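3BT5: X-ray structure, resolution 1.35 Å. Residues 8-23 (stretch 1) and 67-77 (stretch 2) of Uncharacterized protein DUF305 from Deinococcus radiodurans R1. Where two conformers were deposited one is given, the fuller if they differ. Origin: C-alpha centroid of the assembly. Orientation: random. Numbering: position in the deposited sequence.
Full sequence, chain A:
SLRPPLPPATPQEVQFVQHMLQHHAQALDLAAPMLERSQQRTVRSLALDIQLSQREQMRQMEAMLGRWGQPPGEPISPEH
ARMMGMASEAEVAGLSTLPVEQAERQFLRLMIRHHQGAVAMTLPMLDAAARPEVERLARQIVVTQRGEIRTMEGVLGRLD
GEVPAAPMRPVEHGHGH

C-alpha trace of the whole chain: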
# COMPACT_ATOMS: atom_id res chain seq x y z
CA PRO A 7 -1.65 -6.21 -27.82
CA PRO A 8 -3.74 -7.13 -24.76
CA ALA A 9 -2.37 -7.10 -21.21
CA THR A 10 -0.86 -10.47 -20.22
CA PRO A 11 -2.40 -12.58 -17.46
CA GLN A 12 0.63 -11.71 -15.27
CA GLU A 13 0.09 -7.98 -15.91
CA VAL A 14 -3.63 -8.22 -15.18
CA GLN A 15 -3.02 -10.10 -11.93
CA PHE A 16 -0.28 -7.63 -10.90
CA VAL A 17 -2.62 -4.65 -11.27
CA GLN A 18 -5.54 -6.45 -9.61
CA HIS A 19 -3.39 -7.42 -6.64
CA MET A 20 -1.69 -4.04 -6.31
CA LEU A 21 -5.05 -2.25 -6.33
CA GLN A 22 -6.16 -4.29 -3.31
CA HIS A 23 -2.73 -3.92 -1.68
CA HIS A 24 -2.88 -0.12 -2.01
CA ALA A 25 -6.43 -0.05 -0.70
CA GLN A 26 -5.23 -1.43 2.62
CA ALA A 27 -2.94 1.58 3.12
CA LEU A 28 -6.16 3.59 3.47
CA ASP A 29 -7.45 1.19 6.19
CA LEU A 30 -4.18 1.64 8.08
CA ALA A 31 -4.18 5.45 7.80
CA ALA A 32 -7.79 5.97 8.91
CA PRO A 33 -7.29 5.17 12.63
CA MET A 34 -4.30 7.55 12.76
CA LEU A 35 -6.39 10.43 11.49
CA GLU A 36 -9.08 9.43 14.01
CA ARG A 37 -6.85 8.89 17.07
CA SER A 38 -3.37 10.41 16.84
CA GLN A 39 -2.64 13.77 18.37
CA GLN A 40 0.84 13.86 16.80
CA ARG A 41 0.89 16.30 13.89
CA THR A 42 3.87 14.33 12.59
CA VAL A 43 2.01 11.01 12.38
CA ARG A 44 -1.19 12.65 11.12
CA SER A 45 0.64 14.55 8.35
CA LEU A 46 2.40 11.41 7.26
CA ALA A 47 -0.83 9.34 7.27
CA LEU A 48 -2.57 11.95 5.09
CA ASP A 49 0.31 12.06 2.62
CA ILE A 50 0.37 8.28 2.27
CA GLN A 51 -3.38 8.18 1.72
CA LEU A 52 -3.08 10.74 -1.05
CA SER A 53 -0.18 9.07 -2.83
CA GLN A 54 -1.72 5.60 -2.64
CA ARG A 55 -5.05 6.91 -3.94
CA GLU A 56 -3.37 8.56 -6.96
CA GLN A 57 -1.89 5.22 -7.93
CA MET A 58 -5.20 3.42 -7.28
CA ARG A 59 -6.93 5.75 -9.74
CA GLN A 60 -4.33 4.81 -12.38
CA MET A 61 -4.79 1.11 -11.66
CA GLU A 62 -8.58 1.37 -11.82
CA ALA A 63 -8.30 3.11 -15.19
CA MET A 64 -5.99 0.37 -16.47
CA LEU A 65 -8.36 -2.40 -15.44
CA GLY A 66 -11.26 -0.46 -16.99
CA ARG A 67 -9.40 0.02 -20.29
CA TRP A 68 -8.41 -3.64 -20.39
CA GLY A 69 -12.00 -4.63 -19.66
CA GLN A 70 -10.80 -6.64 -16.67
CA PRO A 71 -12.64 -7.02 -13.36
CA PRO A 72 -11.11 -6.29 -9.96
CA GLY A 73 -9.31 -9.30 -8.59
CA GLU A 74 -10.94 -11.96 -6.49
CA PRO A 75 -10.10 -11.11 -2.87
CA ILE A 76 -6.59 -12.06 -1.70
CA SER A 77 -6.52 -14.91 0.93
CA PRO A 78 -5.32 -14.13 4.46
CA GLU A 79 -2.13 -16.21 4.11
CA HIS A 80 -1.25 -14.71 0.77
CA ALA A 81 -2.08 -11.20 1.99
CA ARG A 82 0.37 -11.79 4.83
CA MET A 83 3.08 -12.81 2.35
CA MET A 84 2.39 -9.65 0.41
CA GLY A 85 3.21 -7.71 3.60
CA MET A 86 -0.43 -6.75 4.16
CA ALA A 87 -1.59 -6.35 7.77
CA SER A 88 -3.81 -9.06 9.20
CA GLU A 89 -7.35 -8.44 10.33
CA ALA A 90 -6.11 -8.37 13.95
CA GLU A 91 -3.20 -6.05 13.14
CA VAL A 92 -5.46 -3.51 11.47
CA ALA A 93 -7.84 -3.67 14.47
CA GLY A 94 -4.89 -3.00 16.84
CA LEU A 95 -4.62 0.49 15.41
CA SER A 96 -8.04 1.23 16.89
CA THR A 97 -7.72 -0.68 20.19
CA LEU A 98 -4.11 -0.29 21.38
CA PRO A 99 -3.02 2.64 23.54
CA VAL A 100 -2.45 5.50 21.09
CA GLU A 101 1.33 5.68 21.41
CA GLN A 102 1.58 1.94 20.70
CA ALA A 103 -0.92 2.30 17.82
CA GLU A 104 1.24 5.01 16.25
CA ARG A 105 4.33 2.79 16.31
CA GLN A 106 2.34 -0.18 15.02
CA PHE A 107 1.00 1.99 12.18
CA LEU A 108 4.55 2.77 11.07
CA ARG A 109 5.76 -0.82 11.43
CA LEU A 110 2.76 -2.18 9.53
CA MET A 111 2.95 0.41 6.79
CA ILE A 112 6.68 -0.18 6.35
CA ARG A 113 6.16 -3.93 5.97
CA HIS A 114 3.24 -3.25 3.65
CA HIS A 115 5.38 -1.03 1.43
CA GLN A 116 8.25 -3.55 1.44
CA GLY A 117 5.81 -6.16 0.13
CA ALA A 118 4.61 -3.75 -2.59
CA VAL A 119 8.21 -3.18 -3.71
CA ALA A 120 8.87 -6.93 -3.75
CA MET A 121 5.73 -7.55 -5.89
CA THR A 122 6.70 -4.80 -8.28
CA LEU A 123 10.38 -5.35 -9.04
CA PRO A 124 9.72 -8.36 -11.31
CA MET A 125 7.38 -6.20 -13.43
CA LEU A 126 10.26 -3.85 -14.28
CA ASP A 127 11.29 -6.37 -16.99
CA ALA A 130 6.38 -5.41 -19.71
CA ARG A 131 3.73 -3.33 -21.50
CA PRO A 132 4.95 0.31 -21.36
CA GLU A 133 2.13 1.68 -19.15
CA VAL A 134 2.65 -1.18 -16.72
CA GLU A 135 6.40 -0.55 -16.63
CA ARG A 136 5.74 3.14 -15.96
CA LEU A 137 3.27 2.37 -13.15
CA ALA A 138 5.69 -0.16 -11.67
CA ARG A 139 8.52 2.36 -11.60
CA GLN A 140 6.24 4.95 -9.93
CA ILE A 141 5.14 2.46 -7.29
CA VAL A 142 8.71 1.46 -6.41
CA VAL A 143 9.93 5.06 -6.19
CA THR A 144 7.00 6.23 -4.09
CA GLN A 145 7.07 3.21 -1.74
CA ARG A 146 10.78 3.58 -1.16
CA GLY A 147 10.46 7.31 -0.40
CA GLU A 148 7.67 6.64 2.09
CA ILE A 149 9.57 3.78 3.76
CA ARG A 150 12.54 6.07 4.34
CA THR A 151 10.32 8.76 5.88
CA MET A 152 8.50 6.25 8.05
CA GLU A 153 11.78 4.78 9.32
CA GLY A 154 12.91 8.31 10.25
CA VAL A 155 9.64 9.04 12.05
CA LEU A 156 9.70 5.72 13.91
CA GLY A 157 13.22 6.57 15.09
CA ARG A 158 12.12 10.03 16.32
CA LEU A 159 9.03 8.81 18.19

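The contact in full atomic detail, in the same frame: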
# COMPACT_ATOMS: atom_id res chain seq x y z
N PRO A 8 -3.04 -7.19 -26.04
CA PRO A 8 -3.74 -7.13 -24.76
C PRO A 8 -2.79 -7.37 -23.59
O PRO A 8 -1.72 -7.96 -23.77
CB PRO A 8 -4.78 -8.26 -24.86
CG PRO A 8 -4.71 -8.76 -26.29
CD PRO A 8 -3.35 -8.42 -26.79
N ALA A 9 -3.17 -6.89 -22.41
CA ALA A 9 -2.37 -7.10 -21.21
C ALA A 9 -2.25 -8.60 -20.93
O ALA A 9 -3.22 -9.35 -21.11
CB ALA A 9 -3.01 -6.41 -20.03
N THR A 10 -1.08 -9.05 -20.49
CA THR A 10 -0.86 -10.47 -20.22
C THR A 10 -1.56 -10.87 -18.92
O THR A 10 -1.85 -10.02 -18.08
CB THR A 10 0.65 -10.80 -20.08
OG1 THR A 10 1.14 -10.16 -18.89
CG2 THR A 10 1.46 -10.31 -21.29
N PRO A 11 -1.82 -12.16 -18.73
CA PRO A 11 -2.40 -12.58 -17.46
C PRO A 11 -1.56 -12.15 -16.24
O PRO A 11 -2.12 -11.75 -15.21
CB PRO A 11 -2.45 -14.11 -17.59
CG PRO A 11 -2.60 -14.33 -19.10
CD PRO A 11 -1.73 -13.27 -19.71
N GLN A 12 -0.23 -12.19 -16.36
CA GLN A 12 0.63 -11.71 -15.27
C GLN A 12 0.43 -10.21 -15.02
O GLN A 12 0.40 -9.77 -13.86
CB GLN A 12 2.10 -12.00 -15.58
CG GLN A 12 3.08 -11.40 -14.59
CD GLN A 12 4.54 -11.60 -15.01
OE1 GLN A 12 4.87 -11.62 -16.21
NE2 GLN A 12 5.43 -11.69 -14.03
N GLU A 13 0.31 -9.41 -16.09
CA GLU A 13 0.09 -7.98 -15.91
C GLU A 13 -1.27 -7.70 -15.28
O GLU A 13 -1.40 -6.83 -14.40
CB GLU A 13 0.20 -7.24 -17.25
CG GLU A 13 1.62 -7.20 -17.77
CD GLU A 13 1.73 -6.69 -19.20
OE1 GLU A 13 0.83 -6.94 -20.03
OE2 GLU A 13 2.75 -6.04 -19.47
N VAL A 14 -2.29 -8.40 -15.74
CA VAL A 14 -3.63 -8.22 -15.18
C VAL A 14 -3.61 -8.57 -13.68
O VAL A 14 -4.11 -7.80 -12.84
CB VAL A 14 -4.66 -9.08 -15.93
CG1 VAL A 14 -6.03 -9.04 -15.22
CG2 VAL A 14 -4.78 -8.60 -17.38
N GLN A 15 -3.03 -9.71 -13.33
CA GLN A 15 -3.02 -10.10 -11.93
C GLN A 15 -2.22 -9.09 -11.08
O GLN A 15 -2.61 -8.77 -9.94
CB GLN A 15 -2.40 -11.48 -11.76
CG GLN A 15 -2.19 -11.82 -10.26
CD GLN A 15 -1.45 -13.13 -10.03
OE1 GLN A 15 -0.23 -13.21 -10.15
NE2 GLN A 15 -2.20 -14.17 -9.73
N PHE A 16 -1.11 -8.61 -11.62
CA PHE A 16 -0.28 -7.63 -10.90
C PHE A 16 -1.11 -6.39 -10.55
O PHE A 16 -1.14 -5.94 -9.40
CB PHE A 16 0.92 -7.22 -11.75
CG PHE A 16 1.67 -6.06 -11.19
CD1 PHE A 16 2.42 -6.21 -10.02
CD2 PHE A 16 1.59 -4.82 -11.80
CE1 PHE A 16 3.07 -5.11 -9.47
CE2 PHE A 16 2.24 -3.72 -11.27
CZ PHE A 16 3.00 -3.87 -10.11
N VAL A 17 -1.82 -5.84 -11.53
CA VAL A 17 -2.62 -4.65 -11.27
C VAL A 17 -3.78 -4.96 -10.32
O VAL A 17 -4.06 -4.18 -9.40
CB VAL A 17 -3.07 -4.00 -12.60
CG1 VAL A 17 -3.99 -2.78 -12.34
CG2 VAL A 17 -1.83 -3.55 -13.38
N GLN A 18 -4.45 -6.09 -10.52
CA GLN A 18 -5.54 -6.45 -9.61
C GLN A 18 -5.04 -6.55 -8.17
O GLN A 18 -5.66 -6.04 -7.22
CB GLN A 18 -6.17 -7.77 -10.02
CG GLN A 18 -7.00 -7.66 -11.29
CD GLN A 18 -7.44 -9.04 -11.79
OE1 GLN A 18 -6.74 -10.05 -11.59
NE2 GLN A 18 -8.58 -9.09 -12.49
N HIS A 19 -3.92 -7.25 -7.99
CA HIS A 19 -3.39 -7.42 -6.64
C HIS A 19 -2.89 -6.12 -6.05
O HIS A 19 -3.12 -5.85 -4.85
CB HIS A 19 -2.25 -8.40 -6.65
CG HIS A 19 -2.69 -9.83 -6.73
ND1 HIS A 19 -1.80 -10.86 -6.91
CD2 HIS A 19 -3.91 -10.39 -6.62
CE1 HIS A 19 -2.46 -12.01 -6.93
NE2 HIS A 19 -3.74 -11.75 -6.76
N MET A 20 -2.22 -5.29 -6.86
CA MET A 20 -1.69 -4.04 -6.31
C MET A 20 -2.82 -3.08 -5.93
O MET A 20 -2.69 -2.31 -5.00
CB MET A 20 -0.73 -3.38 -7.29
CG MET A 20 0.05 -2.27 -6.70
SD MET A 20 1.11 -2.74 -5.29
CE MET A 20 2.26 -3.83 -6.13
N LEU A 21 -3.94 -3.15 -6.65
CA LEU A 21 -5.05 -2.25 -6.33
C LEU A 21 -5.56 -2.60 -4.93
O LEU A 21 -5.82 -1.70 -4.11
CB LEU A 21 -6.13 -2.36 -7.40
CG LEU A 21 -7.39 -1.51 -7.19
CD1 LEU A 21 -7.06 -0.04 -7.07
CD2 LEU A 21 -8.34 -1.75 -8.37
N GLN A 22 -5.71 -3.88 -4.64
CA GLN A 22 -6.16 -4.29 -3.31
C GLN A 22 -5.09 -3.99 -2.25
O GLN A 22 -5.39 -3.62 -1.10
CB GLN A 22 -6.46 -5.79 -3.31
CG GLN A 22 -7.70 -6.17 -4.07
CD GLN A 22 -8.00 -7.65 -3.89
OE1 GLN A 22 -7.98 -8.18 -2.78
NE2 GLN A 22 -8.24 -8.33 -4.99
N HIS A 23 -3.84 -4.18 -2.61
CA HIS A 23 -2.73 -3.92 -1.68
C HIS A 23 -2.73 -2.43 -1.30
O HIS A 23 -2.68 -2.06 -0.11
CB HIS A 23 -1.44 -4.30 -2.39
CG HIS A 23 -0.28 -4.56 -1.48
ND1 HIS A 23 0.53 -3.58 -0.95
CD2 HIS A 23 0.21 -5.74 -1.01
CE1 HIS A 23 1.45 -4.13 -0.19
NE2 HIS A 23 1.28 -5.44 -0.21
N ARG A 67 -9.80 0.04 -18.87
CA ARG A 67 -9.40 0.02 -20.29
C ARG A 67 -9.22 -1.39 -20.82
O ARG A 67 -9.53 -1.68 -21.98
CB ARG A 67 -8.11 0.81 -20.53
CG ARG A 67 -8.23 2.30 -20.32
CD ARG A 67 -7.02 3.04 -20.91
NE ARG A 67 -5.76 2.71 -20.23
CZ ARG A 67 -5.30 3.33 -19.15
NH1 ARG A 67 -6.01 4.30 -18.58
NH2 ARG A 67 -4.14 2.97 -18.61
N TRP A 68 -8.69 -2.27 -19.97
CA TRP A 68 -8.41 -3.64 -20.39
C TRP A 68 -9.67 -4.48 -20.37
O TRP A 68 -9.67 -5.63 -20.84
CB TRP A 68 -7.39 -4.28 -19.44
CG TRP A 68 -6.07 -3.62 -19.46
CD1 TRP A 68 -5.60 -2.73 -20.39
CD2 TRP A 68 -5.01 -3.82 -18.51
NE1 TRP A 68 -4.32 -2.35 -20.07
CE2 TRP A 68 -3.93 -3.01 -18.92
CE3 TRP A 68 -4.88 -4.60 -17.35
CZ2 TRP A 68 -2.74 -2.95 -18.23
CZ3 TRP A 68 -3.68 -4.53 -16.64
CH2 TRP A 68 -2.62 -3.72 -17.08
N GLY A 69 -10.74 -3.92 -19.81
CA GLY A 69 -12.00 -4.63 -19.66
C GLY A 69 -11.83 -5.80 -18.72
O GLY A 69 -12.38 -6.89 -18.97
N GLN A 70 -11.05 -5.60 -17.66
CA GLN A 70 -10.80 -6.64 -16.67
C GLN A 70 -11.45 -6.27 -15.36
O GLN A 70 -11.44 -5.10 -14.97
CB GLN A 70 -9.30 -6.81 -16.46
CG GLN A 70 -8.58 -7.33 -17.69
CD GLN A 70 -8.81 -8.82 -17.91
OE1 GLN A 70 -9.45 -9.50 -17.12
NE2 GLN A 70 -8.25 -9.33 -18.99
N PRO A 71 -11.99 -7.26 -14.64
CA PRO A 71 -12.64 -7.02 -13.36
C PRO A 71 -11.58 -6.77 -12.29
O PRO A 71 -10.38 -6.99 -12.52
CB PRO A 71 -13.35 -8.34 -13.08
CG PRO A 71 -12.48 -9.37 -13.76
CD PRO A 71 -12.00 -8.69 -15.01
N PRO A 72 -12.01 -6.31 -11.11
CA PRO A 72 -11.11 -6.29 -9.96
C PRO A 72 -10.74 -7.73 -9.64
O PRO A 72 -11.47 -8.67 -10.00
CB PRO A 72 -11.96 -5.69 -8.82
CG PRO A 72 -13.29 -5.42 -9.36
CD PRO A 72 -13.37 -5.83 -10.80
N GLY A 73 -9.62 -7.93 -8.97
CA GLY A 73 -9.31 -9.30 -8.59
C GLY A 73 -10.34 -9.93 -7.64
O GLY A 73 -11.12 -9.23 -6.96
N GLU A 74 -10.37 -11.25 -7.62
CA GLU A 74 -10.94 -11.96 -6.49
C GLU A 74 -10.18 -11.51 -5.24
O GLU A 74 -9.00 -11.17 -5.33
CB GLU A 74 -10.76 -13.46 -6.69
CG GLU A 74 -10.69 -13.87 -8.17
CD GLU A 74 -9.29 -13.69 -8.76
OE1 GLU A 74 -9.14 -12.93 -9.74
OE2 GLU A 74 -8.34 -14.31 -8.23
N PRO A 75 -10.84 -11.50 -4.07
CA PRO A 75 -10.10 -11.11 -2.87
C PRO A 75 -8.84 -11.96 -2.64
O PRO A 75 -8.81 -13.17 -2.94
CB PRO A 75 -11.13 -11.32 -1.75
CG PRO A 75 -12.47 -11.25 -2.43
CD PRO A 75 -12.25 -11.81 -3.80
N ILE A 76 -7.79 -11.33 -2.13
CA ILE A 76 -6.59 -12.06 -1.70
C ILE A 76 -6.89 -12.84 -0.40
O ILE A 76 -7.59 -12.33 0.47
CB ILE A 76 -5.45 -11.07 -1.49
CG1 ILE A 76 -5.17 -10.33 -2.83
CG2 ILE A 76 -4.22 -11.80 -0.94
CD1 ILE A 76 -4.36 -9.06 -2.63
N SER A 77 -6.40 -14.10 -0.30
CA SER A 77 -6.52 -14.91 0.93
C SER A 77 -5.69 -14.38 2.08
O SER A 77 -4.66 -13.77 1.84
CB SER A 77 -6.02 -16.33 0.69
OG SER A 77 -4.59 -16.43 0.62
O HOH W 1 -8.38 -5.73 -7.54
O HOH W 2 -6.11 -11.49 -9.34

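Two glutamines one helical turn apart, Gln-18 and Gln-22, supply the helix side of all three direct hydrogen bonds between the stretches, and each bonds to the backbone of the extended segment that follows Gly-69. The shortest runs from Gln-18 NE2 to Pro-71 O, at 2.8 Å and with an N-H...O angle of 163°. Gln-22 uses both ends of its amide: NE2 donates to Glu-74 O (3.0 Å), while OE1 accepts from Ile-76 N (3.2 Å). A primary amide presents a donor and an acceptor side by side, so it can engage a carbonyl and an NH two residues apart, much as a neighbouring strand would. Both side chains have chi1 in the m well and chi2 in t, which extends them from the helix toward the loop.

Two waters add to this network. Water 1 donates to Gln-18 O and accepts from Gly-73 N, with distances from its O atom of 2.8 Å and 2.9 Å respectively, and so joins the two main chains. The weak helical bond from Gln-22 N to Gln-18 O, 3.4 Å long, shares that carbonyl with the water. Water 2 donates to Gln-18 OE1, its O atom lying 2.7 Å away, and makes a weak bond to Glu-74 OE1 at 3.4 Å; the side chain of Glu-74 leaves its backbone pointing away, but its end comes back nearer the helix.

The backbones come closest at Gln-18 and Gly-73, whose CA atoms are 4.8 Å apart. Gly-73 has ordinary extended torsions, so its phi does not call for glycine; space is the tighter restriction. An ideal CB here would point toward the helix and lie 3.1 Å from both Gln-18 CB and Gln-22 NE2. Beyond this point Ile-76 CG1 packs obliquely against the His-19 ring, 4.0 Å from CD2.

Toward the start of the helix the contact becomes largely apolar and centres on Trp-68. Ala-9 CB sits over one face of its indole, 3.5 Å from the centroid of the six-membered ring and only 9° off the normal, a well-formed CH-pi contact. Val-14 CG2 approaches Trp-68 CE3 at 4.0 Å, and Val-17 CG2 lies 3.8 Å from Trp-68 CH2. Val-14 also reaches the next part of the loop, with CG1 3.9 Å from Gln-70 CD. The helix start beside this cluster is held by reciprocal bonds: Glu-13 N donates to the N-cap Thr-10 OG1 (3.0 Å), and Thr-10 N donates to Glu-13 OE1 (2.9 Å).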